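Local coordinates for hemoglobin-like protein (PDB 4NK2), which binds haem b as a group II truncated haemoglobin and probably serves in oxygen binding or transport, at residues V101-G106 with Y110-R115; K65-H70 with R96-V101; K52-A57 with L155-Q160; K132-W137 with S164-M169. All coordinates share one frame; numbering follows the deposited sequence.

Interaction 1 (V101-G106 with Y110-R115); sequences VVEMCG and YYTLTR. With HEM (protoporphyrin IX containing Fe), chain C.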
# COMPACT_ATOMS: atom_id res chain seq x y z
N VAL A 101 17.35 7.73 16.10
CA VAL A 101 17.40 9.18 15.91
C VAL A 101 18.76 9.75 16.28
O VAL A 101 19.31 10.58 15.54
CB VAL A 101 16.32 9.89 16.75
CG1 VAL A 101 16.60 11.39 16.82
CG2 VAL A 101 14.91 9.61 16.16
N VAL A 102 19.30 9.34 17.42
CA VAL A 102 20.61 9.83 17.85
C VAL A 102 21.66 9.47 16.80
O VAL A 102 22.48 10.30 16.42
CB VAL A 102 21.01 9.24 19.21
CG1 VAL A 102 22.48 9.54 19.50
CG2 VAL A 102 20.13 9.79 20.32
N GLU A 103 21.63 8.23 16.32
CA GLU A 103 22.62 7.80 15.33
C GLU A 103 22.48 8.56 14.02
O GLU A 103 23.47 9.09 13.47
CB GLU A 103 22.52 6.29 15.07
CG GLU A 103 23.47 5.81 13.96
CD GLU A 103 23.63 4.28 13.89
OE1 GLU A 103 23.04 3.56 14.74
OE2 GLU A 103 24.35 3.81 12.97
N MET A 104 21.26 8.64 13.52
CA MET A 104 20.99 9.28 12.25
C MET A 104 21.25 10.78 12.25
O MET A 104 21.47 11.36 11.22
CB MET A 104 19.56 9.00 11.82
CG MET A 104 19.29 7.55 11.52
SD MET A 104 20.34 6.92 10.24
CE MET A 104 21.23 5.66 11.07
N CYS A 105 21.23 11.39 13.42
CA CYS A 105 21.57 12.80 13.54
C CYS A 105 23.07 13.03 13.70
O CYS A 105 23.52 14.18 13.81
CB CYS A 105 20.82 13.45 14.71
SG CYS A 105 19.07 13.68 14.34
N GLY A 106 23.85 11.95 13.70
CA GLY A 106 25.30 12.06 13.75
C GLY A 106 25.92 11.64 15.07
O GLY A 106 27.13 11.82 15.29
N TYR A 110 24.34 3.83 18.03
CA TYR A 110 23.57 3.01 18.96
C TYR A 110 22.64 2.03 18.26
O TYR A 110 22.41 0.92 18.76
CB TYR A 110 22.74 3.89 19.90
CG TYR A 110 23.55 4.77 20.83
CD1 TYR A 110 24.30 4.23 21.87
CD2 TYR A 110 23.51 6.16 20.71
CE1 TYR A 110 25.02 5.04 22.73
CE2 TYR A 110 24.23 6.97 21.57
CZ TYR A 110 24.98 6.40 22.58
OH TYR A 110 25.70 7.21 23.44
N TYR A 111 22.07 2.42 17.13
CA TYR A 111 21.05 1.57 16.49
C TYR A 111 21.67 0.43 15.69
O TYR A 111 21.26 -0.73 15.82
CB TYR A 111 20.11 2.41 15.59
CG TYR A 111 18.96 1.59 15.02
CD1 TYR A 111 17.79 1.39 15.74
CD2 TYR A 111 19.07 0.98 13.77
CE1 TYR A 111 16.75 0.63 15.23
CE2 TYR A 111 18.02 0.22 13.25
CZ TYR A 111 16.87 0.04 13.99
OH TYR A 111 15.84 -0.71 13.48
N THR A 112 22.66 0.75 14.87
CA THR A 112 23.28 -0.28 14.04
C THR A 112 24.00 -1.34 14.89
O THR A 112 24.03 -2.52 14.53
CB THR A 112 24.19 0.35 12.97
OG1 THR A 112 25.10 1.25 13.60
CG2 THR A 112 23.36 1.14 11.97
N LEU A 113 24.55 -0.91 16.03
CA LEU A 113 25.18 -1.83 16.99
C LEU A 113 24.19 -2.77 17.67
O LEU A 113 24.57 -3.82 18.19
CB LEU A 113 25.93 -1.05 18.08
CG LEU A 113 27.20 -0.31 17.63
CD1 LEU A 113 27.81 0.51 18.76
CD2 LEU A 113 28.22 -1.32 17.11
N THR A 114 22.92 -2.40 17.70
CA THR A 114 21.92 -3.19 18.38
C THR A 114 20.94 -3.85 17.44
O THR A 114 20.98 -5.04 17.25
CB THR A 114 21.17 -2.36 19.41
OG1 THR A 114 20.68 -1.17 18.80
CG2 THR A 114 22.08 -1.99 20.54
N ARG A 115 20.06 -3.06 16.84
CA ARG A 115 19.03 -3.61 15.94
C ARG A 115 19.64 -3.95 14.58
O ARG A 115 19.16 -4.86 13.89
CB ARG A 115 17.87 -2.62 15.79
CG ARG A 115 17.13 -2.31 17.12
CD ARG A 115 16.39 -3.53 17.66
NE ARG A 115 15.32 -3.96 16.75
CZ ARG A 115 14.71 -5.14 16.81
NH1 ARG A 115 15.06 -6.03 17.72
NH2 ARG A 115 13.76 -5.43 15.94
CHA HEM C . 8.94 1.15 15.05
CHB HEM C . 4.86 3.49 13.93
CHC HEM C . 7.37 6.30 10.83
CHD HEM C . 11.32 5.07 13.40
C1A HEM C . 7.61 1.45 14.97
C2A HEM C . 6.49 0.68 15.51
C3A HEM C . 5.36 1.35 15.18
C4A HEM C . 5.73 2.55 14.44
CMA HEM C . 3.90 0.98 15.53
CAA HEM C . 6.61 -0.66 16.29
CBA HEM C . 6.40 -1.80 15.27
CGA HEM C . 6.51 -3.23 15.82
O1A HEM C . 5.64 -4.08 15.48
O2A HEM C . 7.46 -3.55 16.58
C1B HEM C . 5.14 4.40 12.92
C2B HEM C . 4.17 5.13 12.11
C3B HEM C . 4.86 5.91 11.25
C4B HEM C . 6.29 5.71 11.48
CMB HEM C . 2.64 5.07 12.22
CAB HEM C . 4.22 6.85 10.22
CBB HEM C . 4.96 7.34 9.22
C1C HEM C . 8.68 6.26 11.28
C2C HEM C . 9.81 7.05 10.81
C3C HEM C . 10.89 6.69 11.52
C4C HEM C . 10.49 5.68 12.48
CMC HEM C . 9.76 8.09 9.67
CAC HEM C . 12.33 7.25 11.42
CBC HEM C . 12.58 8.44 10.84
C1D HEM C . 11.11 3.84 13.99
C2D HEM C . 12.13 2.96 14.54
C3D HEM C . 11.37 1.75 15.06
C4D HEM C . 9.98 2.00 14.76
CMD HEM C . 13.66 3.18 14.62
CAD HEM C . 11.98 0.49 15.73
CBD HEM C . 12.46 -0.42 14.60
CGD HEM C . 13.05 -1.66 15.23
O1D HEM C . 12.28 -2.48 15.78
O2D HEM C . 14.30 -1.81 15.21
NA HEM C . 7.10 2.57 14.33
NB HEM C . 6.40 4.78 12.50
NC HEM C . 9.15 5.45 12.30
ND HEM C . 9.87 3.24 14.14
FE HEM C . 8.14 3.97 13.23
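Glu103 and Thr112 meet at about a right angle, the carboxylate taking both the backbone N-H and the hydroxyl of the threonine. Glu103 stretches out fully, CG anti to its backbone N (chi1 176°), which carries the acid across to the start of 110-115. Its OE1 accepts Thr112 N at 2.8 Å through the syn lone pair, in a nearly straight bond (163°), and a weak, bent one from Tyr111 N. OE2 receives Thr112 OG1 at 2.7 Å, also on the syn side but somewhat out of the carboxylate plane, so both oxygens are gripped. This ties the end of helix 87-104, closed at Gly106 by a Schellman motif, to the loop that follows it in the globin fold. Val102 CG1 comes to the edge of the Tyr110 ring, 3.7 Å from CE2; the phenol beyond bonds to Glu60. Tyr111, with CG anti to the backbone N, turns its ring end to the haem, and OH donates to propionate O2D at 2.6 Å. Arg115, bent at chi2 and chi3, lays CB over one face of that ring near its rim and gives NE to the same O2D at 2.8 Å, in the guanidinium plane; its NH2 bond to O1D is weak.

Interaction 2 (K65-H70 with R96-V101); sequences KLVEVH and RSADFV. With HEM (protoporphyrin IX containing Fe), chain C.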
# COMPACT_ATOMS: atom_id res chain seq x y z
N LYS A 65 15.01 12.88 24.60
CA LYS A 65 13.81 13.47 25.20
C LYS A 65 12.79 13.79 24.12
O LYS A 65 11.58 13.59 24.32
CB LYS A 65 14.15 14.73 25.98
CG LYS A 65 12.93 15.39 26.63
CD LYS A 65 13.32 16.71 27.33
CE LYS A 65 12.09 17.37 27.91
NZ LYS A 65 12.42 18.50 28.82
N LEU A 66 13.27 14.27 22.98
CA LEU A 66 12.41 14.55 21.83
C LEU A 66 11.63 13.30 21.46
O LEU A 66 10.42 13.34 21.23
CB LEU A 66 13.26 14.99 20.64
CG LEU A 66 12.60 14.98 19.26
CD1 LEU A 66 11.39 15.93 19.20
CD2 LEU A 66 13.62 15.33 18.16
N VAL A 67 12.34 12.18 21.37
CA VAL A 67 11.70 10.93 20.96
C VAL A 67 10.72 10.50 22.04
O VAL A 67 9.58 10.09 21.74
CB VAL A 67 12.75 9.84 20.73
CG1 VAL A 67 12.08 8.48 20.52
CG2 VAL A 67 13.60 10.21 19.50
N GLU A 68 11.13 10.60 23.29
CA GLU A 68 10.25 10.28 24.41
C GLU A 68 8.97 11.12 24.33
O GLU A 68 7.87 10.58 24.41
CB GLU A 68 10.97 10.53 25.74
CG GLU A 68 10.07 10.54 26.97
CD GLU A 68 9.41 9.20 27.26
OE1 GLU A 68 10.06 8.15 27.06
OE2 GLU A 68 8.24 9.20 27.71
N VAL A 69 9.11 12.42 24.15
CA VAL A 69 7.93 13.29 24.07
C VAL A 69 7.09 12.96 22.84
O VAL A 69 5.85 12.97 22.90
CB VAL A 69 8.34 14.78 24.10
CG1 VAL A 69 7.16 15.68 23.74
CG2 VAL A 69 8.90 15.14 25.47
N HIS A 70 7.74 12.67 21.71
CA HIS A 70 6.97 12.35 20.50
C HIS A 70 6.09 11.15 20.82
O HIS A 70 4.92 11.09 20.43
CB HIS A 70 7.91 12.04 19.32
CG HIS A 70 7.19 11.59 18.08
ND1 HIS A 70 7.53 10.43 17.40
CD2 HIS A 70 6.17 12.15 17.38
CE1 HIS A 70 6.74 10.29 16.35
NE2 HIS A 70 5.91 11.32 16.32
N ARG A 96 14.71 1.95 20.99
CA ARG A 96 15.12 1.71 19.61
C ARG A 96 14.98 2.97 18.76
O ARG A 96 15.87 3.30 17.99
CB ARG A 96 14.26 0.60 18.98
CG ARG A 96 14.43 -0.77 19.62
CD ARG A 96 13.46 -1.77 19.02
NE ARG A 96 13.41 -2.98 19.83
CZ ARG A 96 12.66 -4.04 19.54
NH1 ARG A 96 11.91 -4.04 18.45
NH2 ARG A 96 12.69 -5.10 20.33
N SER A 97 13.84 3.66 18.88
CA SER A 97 13.65 4.88 18.10
C SER A 97 14.64 5.95 18.49
O SER A 97 15.14 6.69 17.63
CB SER A 97 12.23 5.43 18.27
OG SER A 97 11.29 4.60 17.62
N ALA A 98 14.92 6.04 19.78
CA ALA A 98 15.83 7.10 20.25
C ALA A 98 17.25 6.77 19.79
O ALA A 98 17.98 7.67 19.31
CB ALA A 98 15.74 7.26 21.75
N ASP A 99 17.64 5.50 19.91
CA ASP A 99 18.94 5.07 19.36
C ASP A 99 19.03 5.40 17.87
O ASP A 99 20.06 5.88 17.41
CB ASP A 99 19.18 3.57 19.55
CG ASP A 99 19.42 3.18 21.00
OD1 ASP A 99 19.70 4.06 21.84
OD2 ASP A 99 19.33 1.96 21.29
N PHE A 100 17.97 5.11 17.12
CA PHE A 100 17.98 5.41 15.69
C PHE A 100 18.14 6.92 15.42
O PHE A 100 18.96 7.34 14.60
CB PHE A 100 16.69 4.89 15.04
CG PHE A 100 16.63 5.09 13.54
CD1 PHE A 100 17.40 4.31 12.69
CD2 PHE A 100 15.79 6.05 12.99
CE1 PHE A 100 17.35 4.50 11.31
CE2 PHE A 100 15.74 6.25 11.62
CZ PHE A 100 16.52 5.46 10.77
N VAL A 101 17.35 7.73 16.10
CA VAL A 101 17.40 9.18 15.91
C VAL A 101 18.76 9.75 16.28
O VAL A 101 19.31 10.58 15.54
CB VAL A 101 16.32 9.89 16.75
CG1 VAL A 101 16.60 11.39 16.82
CG2 VAL A 101 14.91 9.61 16.16
CHA HEM C . 8.94 1.15 15.05
CHB HEM C . 4.86 3.49 13.93
CHC HEM C . 7.37 6.30 10.83
CHD HEM C . 11.32 5.07 13.40
C1A HEM C . 7.61 1.45 14.97
C2A HEM C . 6.49 0.68 15.51
C3A HEM C . 5.36 1.35 15.18
C4A HEM C . 5.73 2.55 14.44
CMA HEM C . 3.90 0.98 15.53
CAA HEM C . 6.61 -0.66 16.29
CBA HEM C . 6.40 -1.80 15.27
CGA HEM C . 6.51 -3.23 15.82
O1A HEM C . 5.64 -4.08 15.48
O2A HEM C . 7.46 -3.55 16.58
C1B HEM C . 5.14 4.40 12.92
C2B HEM C . 4.17 5.13 12.11
C3B HEM C . 4.86 5.91 11.25
C4B HEM C . 6.29 5.71 11.48
CMB HEM C . 2.64 5.07 12.22
CAB HEM C . 4.22 6.85 10.22
CBB HEM C . 4.96 7.34 9.22
C1C HEM C . 8.68 6.26 11.28
C2C HEM C . 9.81 7.05 10.81
C3C HEM C . 10.89 6.69 11.52
C4C HEM C . 10.49 5.68 12.48
CMC HEM C . 9.76 8.09 9.67
CAC HEM C . 12.33 7.25 11.42
CBC HEM C . 12.58 8.44 10.84
C1D HEM C . 11.11 3.84 13.99
C2D HEM C . 12.13 2.96 14.54
C3D HEM C . 11.37 1.75 15.06
C4D HEM C . 9.98 2.00 14.76
CMD HEM C . 13.66 3.18 14.62
CAD HEM C . 11.98 0.49 15.73
CBD HEM C . 12.46 -0.42 14.60
CGD HEM C . 13.05 -1.66 15.23
O1D HEM C . 12.28 -2.48 15.78
O2D HEM C . 14.30 -1.81 15.21
NA HEM C . 7.10 2.57 14.33
NB HEM C . 6.40 4.78 12.50
NC HEM C . 9.15 5.45 12.30
ND HEM C . 9.87 3.24 14.14
FE HEM C . 8.14 3.97 13.23
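Val67 presses against Ser97, Ala98 and Val101 where two neighbouring helices of the globin fold, 53-75 and 87-104, run obliquely antiparallel, the short segments at 138° between their directions with axes 9.1 Å apart. The tight part is carried by the two branches of this one valine. CG1, anti to the backbone N (chi1 171°), reaches the backbone at Ser97 and Ala98, 3.8 Å from Ser97 CB, and also meets the methyl of Ala98. CG2, the other branch, meets Val101 CG2 at 3.6 Å, the two side chains overlapping side by side and pointing opposite ways. No hydrogen bond crosses here, and all four residues are buried; Phe158 closes over Val101 from helix 155-165. Away from this apolar patch the contact is loose. Lys65 leaves the far surface of its helix for solvent, and Glu68 stays partly exposed. Arg96 and Phe100 do not touch Val67 and meet the haem instead, Phe100 CB lying 3.5 Å from methyl CMD. Ser97 serves both, with CB against Val67 and OG 3.6 Å from HEM C2D, its weak bond running back to Leu93 O. Arg96 is partly exposed and extended from CG to NE; HEM O1D lies near its guanidinium plane and accepts Arg96 NH1 at 3.1 Å.

Interaction 3 (K52-A57 with L155-Q160); sequences KKVYLA and LEEFWQ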
# COMPACT_ATOMS: atom_id res chain seq x y z
N LYS A 52 25.55 15.90 10.70
CA LYS A 52 26.01 15.74 12.08
C LYS A 52 25.83 17.01 12.91
O LYS A 52 25.88 16.95 14.15
CB LYS A 52 27.48 15.32 12.10
CG LYS A 52 28.04 15.06 13.50
CD LYS A 52 29.38 14.31 13.40
CE LYS A 52 29.97 13.98 14.77
NZ LYS A 52 31.30 13.30 14.65
N LYS A 53 25.62 18.14 12.26
CA LYS A 53 25.35 19.38 12.96
C LYS A 53 24.16 19.24 13.89
O LYS A 53 24.13 19.87 14.91
CB LYS A 53 25.10 20.52 11.97
CG LYS A 53 26.27 20.82 11.07
CD LYS A 53 26.09 22.12 10.34
CE LYS A 53 24.80 22.16 9.56
NZ LYS A 53 24.97 21.72 8.15
N VAL A 54 23.19 18.42 13.54
CA VAL A 54 22.01 18.25 14.37
C VAL A 54 22.39 17.70 15.74
O VAL A 54 21.99 18.24 16.77
CB VAL A 54 20.95 17.34 13.71
CG1 VAL A 54 19.76 17.14 14.63
CG2 VAL A 54 20.48 17.95 12.40
N TYR A 55 23.17 16.62 15.76
CA TYR A 55 23.65 16.03 17.00
C TYR A 55 24.51 17.02 17.77
O TYR A 55 24.46 17.09 19.00
CB TYR A 55 24.49 14.79 16.70
CG TYR A 55 25.21 14.20 17.90
CD1 TYR A 55 24.51 13.54 18.91
CD2 TYR A 55 26.59 14.27 18.01
CE1 TYR A 55 25.17 12.99 20.01
CE2 TYR A 55 27.27 13.73 19.08
CZ TYR A 55 26.55 13.08 20.08
OH TYR A 55 27.23 12.54 21.14
N LEU A 56 25.32 17.78 17.04
CA LEU A 56 26.19 18.77 17.67
C LEU A 56 25.37 19.86 18.37
O LEU A 56 25.66 20.23 19.51
CB LEU A 56 27.12 19.38 16.62
CG LEU A 56 28.55 18.86 16.50
CD1 LEU A 56 28.77 17.57 17.22
CD2 LEU A 56 28.96 18.72 15.04
N ALA A 57 24.34 20.36 17.69
CA ALA A 57 23.47 21.40 18.25
C ALA A 57 22.57 20.90 19.38
O ALA A 57 22.40 21.57 20.40
CB ALA A 57 22.63 22.05 17.14
N LEU A 155 16.30 22.79 13.29
CA LEU A 155 14.92 22.37 13.23
C LEU A 155 14.47 22.01 11.82
O LEU A 155 13.85 20.99 11.61
CB LEU A 155 14.04 23.47 13.80
CG LEU A 155 12.60 23.15 14.14
CD1 LEU A 155 12.46 21.83 14.83
CD2 LEU A 155 12.07 24.26 14.97
N GLU A 156 14.78 22.86 10.85
CA GLU A 156 14.30 22.61 9.49
C GLU A 156 14.95 21.35 8.92
O GLU A 156 14.28 20.55 8.30
CB GLU A 156 14.55 23.81 8.56
CG GLU A 156 14.08 23.55 7.12
CD GLU A 156 14.09 24.81 6.25
OE1 GLU A 156 14.84 25.76 6.58
OE2 GLU A 156 13.35 24.85 5.24
N GLU A 157 16.25 21.20 9.15
CA GLU A 157 16.98 20.01 8.72
C GLU A 157 16.32 18.72 9.25
O GLU A 157 16.11 17.75 8.49
CB GLU A 157 18.42 20.12 9.24
CG GLU A 157 19.40 19.18 8.57
CD GLU A 157 20.84 19.54 8.90
OE1 GLU A 157 21.71 18.65 8.76
OE2 GLU A 157 21.11 20.70 9.27
N PHE A 158 16.00 18.70 10.54
CA PHE A 158 15.33 17.55 11.14
C PHE A 158 13.95 17.33 10.53
O PHE A 158 13.58 16.20 10.18
CB PHE A 158 15.22 17.73 12.66
CG PHE A 158 14.74 16.49 13.37
CD1 PHE A 158 13.38 16.30 13.64
CD2 PHE A 158 15.63 15.49 13.73
CE1 PHE A 158 12.93 15.14 14.28
CE2 PHE A 158 15.18 14.32 14.37
CZ PHE A 158 13.84 14.15 14.65
N TRP A 159 13.17 18.40 10.43
CA TRP A 159 11.81 18.28 9.91
C TRP A 159 11.79 17.73 8.48
O TRP A 159 11.00 16.84 8.17
CB TRP A 159 11.07 19.63 9.93
CG TRP A 159 9.69 19.48 9.34
CD1 TRP A 159 9.27 19.80 8.07
CD2 TRP A 159 8.56 18.89 10.00
NE1 TRP A 159 7.94 19.47 7.91
CE2 TRP A 159 7.48 18.90 9.07
CE3 TRP A 159 8.35 18.35 11.27
CZ2 TRP A 159 6.22 18.40 9.40
CZ3 TRP A 159 7.09 17.86 11.59
CH2 TRP A 159 6.04 17.90 10.66
N GLN A 160 12.61 18.27 7.61
CA GLN A 160 12.57 17.84 6.23
C GLN A 160 12.99 16.39 6.10
O GLN A 160 12.55 15.69 5.22
CB GLN A 160 13.40 18.76 5.34
CG GLN A 160 14.87 18.48 5.37
OE1 GLN A 160 15.18 20.62 4.32
NE2 GLN A 160 16.97 19.26 4.46
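Val54 and Glu157 make a light, partly buried helix-to-helix contact where the N-terminal end of helix 53-75 faces the beginning of helix 155-165, about 12 Å from the haem measured from the valine side chain. The closest CA atoms of the two segments are those of Val54 and Phe158, 7.5 Å apart. The valine methyl CG2, anti to its carbonyl carbon, rests alongside the end of the glutamate, 3.9 Å from Glu157 CD. Glu157 arrives fully extended, CG anti to the backbone N (chi1 -163°). Its OE1 takes the backbone N-H of Ser51, near the N-terminal end of helix 53-75, where the local dipole would probably favour a negative charge. Lys53, bent at chi3 and chi4, crosses the acid at about a right angle, its NZ 4.1 Å from Glu157 OE2, beyond a salt bridge; NZ has a weak bond to Ser51 OG. With an alanine here in place of Glu157, the Ser51 amide would probably lose its acceptor and Val54 CG2 part of its cover. Helix 53-75, which pairs with 87-104, thus meets helix 155-165, which pairs with 131-147, as in the 2-on-2 helical sandwich of truncated haemoglobins.

Interaction 4 (K132-W137 with S164-M169); sequences KAREIW and SFSIRM. With HEM (protoporphyrin IX containing Fe), chain C.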
# COMPACT_ATOMS: atom_id res chain seq x y z
N LYS A 132 -3.21 8.92 6.55
CA LYS A 132 -3.61 9.66 7.74
C LYS A 132 -2.74 9.36 8.95
O LYS A 132 -2.41 10.25 9.71
CB LYS A 132 -5.07 9.37 8.07
CG LYS A 132 -5.62 10.18 9.20
CD LYS A 132 -5.71 11.63 8.85
CE LYS A 132 -6.69 12.37 9.74
NZ LYS A 132 -6.58 13.84 9.60
N ALA A 133 -2.37 8.10 9.13
CA ALA A 133 -1.44 7.70 10.19
C ALA A 133 -0.12 8.48 10.10
O ALA A 133 0.42 8.93 11.12
CB ALA A 133 -1.17 6.22 10.11
N ARG A 134 0.41 8.62 8.89
CA ARG A 134 1.63 9.40 8.72
C ARG A 134 1.40 10.86 9.09
O ARG A 134 2.26 11.49 9.72
CB ARG A 134 2.17 9.32 7.28
CG ARG A 134 3.08 10.51 6.94
CD ARG A 134 3.72 10.39 5.55
NE ARG A 134 4.52 11.57 5.23
CZ ARG A 134 4.07 12.65 4.60
NH1 ARG A 134 2.81 12.71 4.19
NH2 ARG A 134 4.88 13.67 4.37
N GLU A 135 0.25 11.42 8.70
CA GLU A 135 -0.04 12.82 9.01
C GLU A 135 -0.09 13.03 10.52
O GLU A 135 0.47 14.00 11.04
CB GLU A 135 -1.35 13.27 8.38
CG GLU A 135 -1.33 13.28 6.86
CD GLU A 135 -2.50 14.04 6.26
OE1 GLU A 135 -3.17 14.81 7.00
OE2 GLU A 135 -2.76 13.87 5.05
N ILE A 136 -0.76 12.12 11.21
CA ILE A 136 -0.87 12.20 12.67
C ILE A 136 0.50 12.00 13.34
O ILE A 136 0.85 12.72 14.27
CB ILE A 136 -1.89 11.19 13.22
CG1 ILE A 136 -3.32 11.58 12.81
CG2 ILE A 136 -1.78 11.09 14.74
CD1 ILE A 136 -4.35 10.46 13.10
N TRP A 137 1.27 11.02 12.88
CA TRP A 137 2.62 10.80 13.40
C TRP A 137 3.46 12.07 13.24
O TRP A 137 4.19 12.47 14.15
CB TRP A 137 3.25 9.62 12.64
CG TRP A 137 4.64 9.15 13.07
CD1 TRP A 137 4.93 8.09 13.90
CD2 TRP A 137 5.90 9.65 12.61
NE1 TRP A 137 6.30 7.93 14.00
CE2 TRP A 137 6.91 8.87 13.22
CE3 TRP A 137 6.27 10.70 11.75
CZ2 TRP A 137 8.27 9.11 13.00
CZ3 TRP A 137 7.62 10.93 11.52
CH2 TRP A 137 8.61 10.14 12.15
N SER A 164 9.89 13.76 4.77
CA SER A 164 10.05 12.99 3.55
C SER A 164 10.24 11.50 3.82
O SER A 164 9.65 10.67 3.13
CB SER A 164 11.21 13.52 2.69
OG SER A 164 11.36 12.69 1.55
N PHE A 165 11.07 11.16 4.81
CA PHE A 165 11.37 9.76 5.09
C PHE A 165 10.10 9.02 5.47
O PHE A 165 9.93 7.84 5.14
CB PHE A 165 12.40 9.65 6.22
CG PHE A 165 13.03 8.29 6.36
CD1 PHE A 165 13.20 7.47 5.25
CD2 PHE A 165 13.46 7.83 7.60
CE1 PHE A 165 13.80 6.21 5.38
CE2 PHE A 165 14.05 6.57 7.73
CZ PHE A 165 14.22 5.77 6.62
N SER A 166 9.21 9.71 6.18
CA SER A 166 7.97 9.09 6.64
C SER A 166 7.09 8.62 5.48
O SER A 166 6.29 7.70 5.62
CB SER A 166 7.18 10.04 7.56
OG SER A 166 6.87 11.28 6.92
N ILE A 167 7.24 9.24 4.31
CA ILE A 167 6.42 8.81 3.18
C ILE A 167 6.67 7.33 2.83
O ILE A 167 5.75 6.62 2.42
CB ILE A 167 6.66 9.68 1.94
CG1 ILE A 167 6.23 11.13 2.24
CG2 ILE A 167 5.89 9.14 0.77
CD1 ILE A 167 6.56 12.10 1.11
N ARG A 168 7.91 6.88 2.98
CA ARG A 168 8.28 5.51 2.63
C ARG A 168 7.82 4.48 3.64
O ARG A 168 7.98 3.28 3.41
CB ARG A 168 9.80 5.41 2.48
CG ARG A 168 10.38 6.56 1.72
CD ARG A 168 11.80 6.28 1.29
NE ARG A 168 12.21 7.30 0.32
CZ ARG A 168 13.17 7.12 -0.58
NH1 ARG A 168 13.82 5.97 -0.64
NH2 ARG A 168 13.47 8.10 -1.41
N MET A 169 7.27 4.93 4.76
CA MET A 169 6.73 3.95 5.72
C MET A 169 5.29 3.57 5.37
O MET A 169 4.76 2.57 5.88
CB MET A 169 6.78 4.52 7.13
CG MET A 169 8.17 5.04 7.52
SD MET A 169 9.43 3.78 7.22
CE MET A 169 10.71 4.93 6.74
CHA HEM C . 8.94 1.15 15.05
CHB HEM C . 4.86 3.49 13.93
CHC HEM C . 7.37 6.30 10.83
CHD HEM C . 11.32 5.07 13.40
C1A HEM C . 7.61 1.45 14.97
C2A HEM C . 6.49 0.68 15.51
C3A HEM C . 5.36 1.35 15.18
C4A HEM C . 5.73 2.55 14.44
CMA HEM C . 3.90 0.98 15.53
CAA HEM C . 6.61 -0.66 16.29
CBA HEM C . 6.40 -1.80 15.27
CGA HEM C . 6.51 -3.23 15.82
O1A HEM C . 5.64 -4.08 15.48
O2A HEM C . 7.46 -3.55 16.58
C1B HEM C . 5.14 4.40 12.92
C2B HEM C . 4.17 5.13 12.11
C3B HEM C . 4.86 5.91 11.25
C4B HEM C . 6.29 5.71 11.48
CMB HEM C . 2.64 5.07 12.22
CAB HEM C . 4.22 6.85 10.22
CBB HEM C . 4.96 7.34 9.22
C1C HEM C . 8.68 6.26 11.28
C2C HEM C . 9.81 7.05 10.81
C3C HEM C . 10.89 6.69 11.52
C4C HEM C . 10.49 5.68 12.48
CMC HEM C . 9.76 8.09 9.67
CAC HEM C . 12.33 7.25 11.42
CBC HEM C . 12.58 8.44 10.84
C1D HEM C . 11.11 3.84 13.99
C2D HEM C . 12.13 2.96 14.54
C3D HEM C . 11.37 1.75 15.06
C4D HEM C . 9.98 2.00 14.76
CMD HEM C . 13.66 3.18 14.62
CAD HEM C . 11.98 0.49 15.73
CBD HEM C . 12.46 -0.42 14.60
CGD HEM C . 13.05 -1.66 15.23
O1D HEM C . 12.28 -2.48 15.78
O2D HEM C . 14.30 -1.81 15.21
NA HEM C . 7.10 2.57 14.33
NB HEM C . 6.40 4.78 12.50
NC HEM C . 9.15 5.45 12.30
ND HEM C . 9.87 3.24 14.14
FE HEM C . 8.14 3.97 13.23
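Arg134 and Ser166 form the polar part of the contact. The arginine, extended from CG to NE, donates NE to Ser166 OG at 2.9 Å (149°), the oxygen lying close to the guanidinium plane. Ser166 OG also bonds to Ile162 O in the preceding turn, while the arginine's other nitrogens hold Glu163 in a salt bridge (NH2) and Arg180 O (NH1), which would probably balance the buried charge and keep the guanidinium from turning. Over one guanidinium face lies Ile167 CG1, 3.5 Å from Arg134 CZ. Face contact with the haem belongs to Trp137. With CG anti to the backbone N (chi1 -177°), one face of its indole lies over the porphyrin around CHC, between the B and C pyrroles, NE1 at 3.4 Å from C4B and CZ2 at 3.4 Å from C1C; a tryptophan here is consistent with the group II subfamily. With a leucine in its place, this stretch of the porphyrin face would probably lose its flat cover and the haem be freer to shift. Apolar contacts add to the pocket wall: Phe165 CD2 meets vinyl carbon CBC at 3.4 Å, Met169 CG sits 3.6 Å from CHC, and Ser166 CB lies 4.1 Å from Trp137 CZ3. The chemistry implies an apolar setting for the macrocycle, with Trp137 and Met169 on opposite faces and the buried Arg134 charge, probably balanced by Glu163, beside it.

In the fold
Interactions 1, 2 and 4 all touch the haem, and interaction 3 lies away from it. Interactions 1 and 2 share Val101 and helix 87-104; together they supply Tyr111, Arg115 and Arg96, which converge on one propionate, with Arg115 NH2 and Arg96 NH1 3.4 Å apart beside it. Interaction 4, its centre 16 Å from that of interaction 2, covers another part of the porphyrin, the Trp137 side chain about 6 Å from that of the axial ligand His124. His70 NE2 and Trp137 O, 3.0 Å apart in a probable hydrogen bond, join these two. Interaction 3 ties in through Leu66 CD2, 3.7 Å from Phe158 CZ, encloses interactions 1 and 2 along the chain, and shares helix 155-165 with interaction 4.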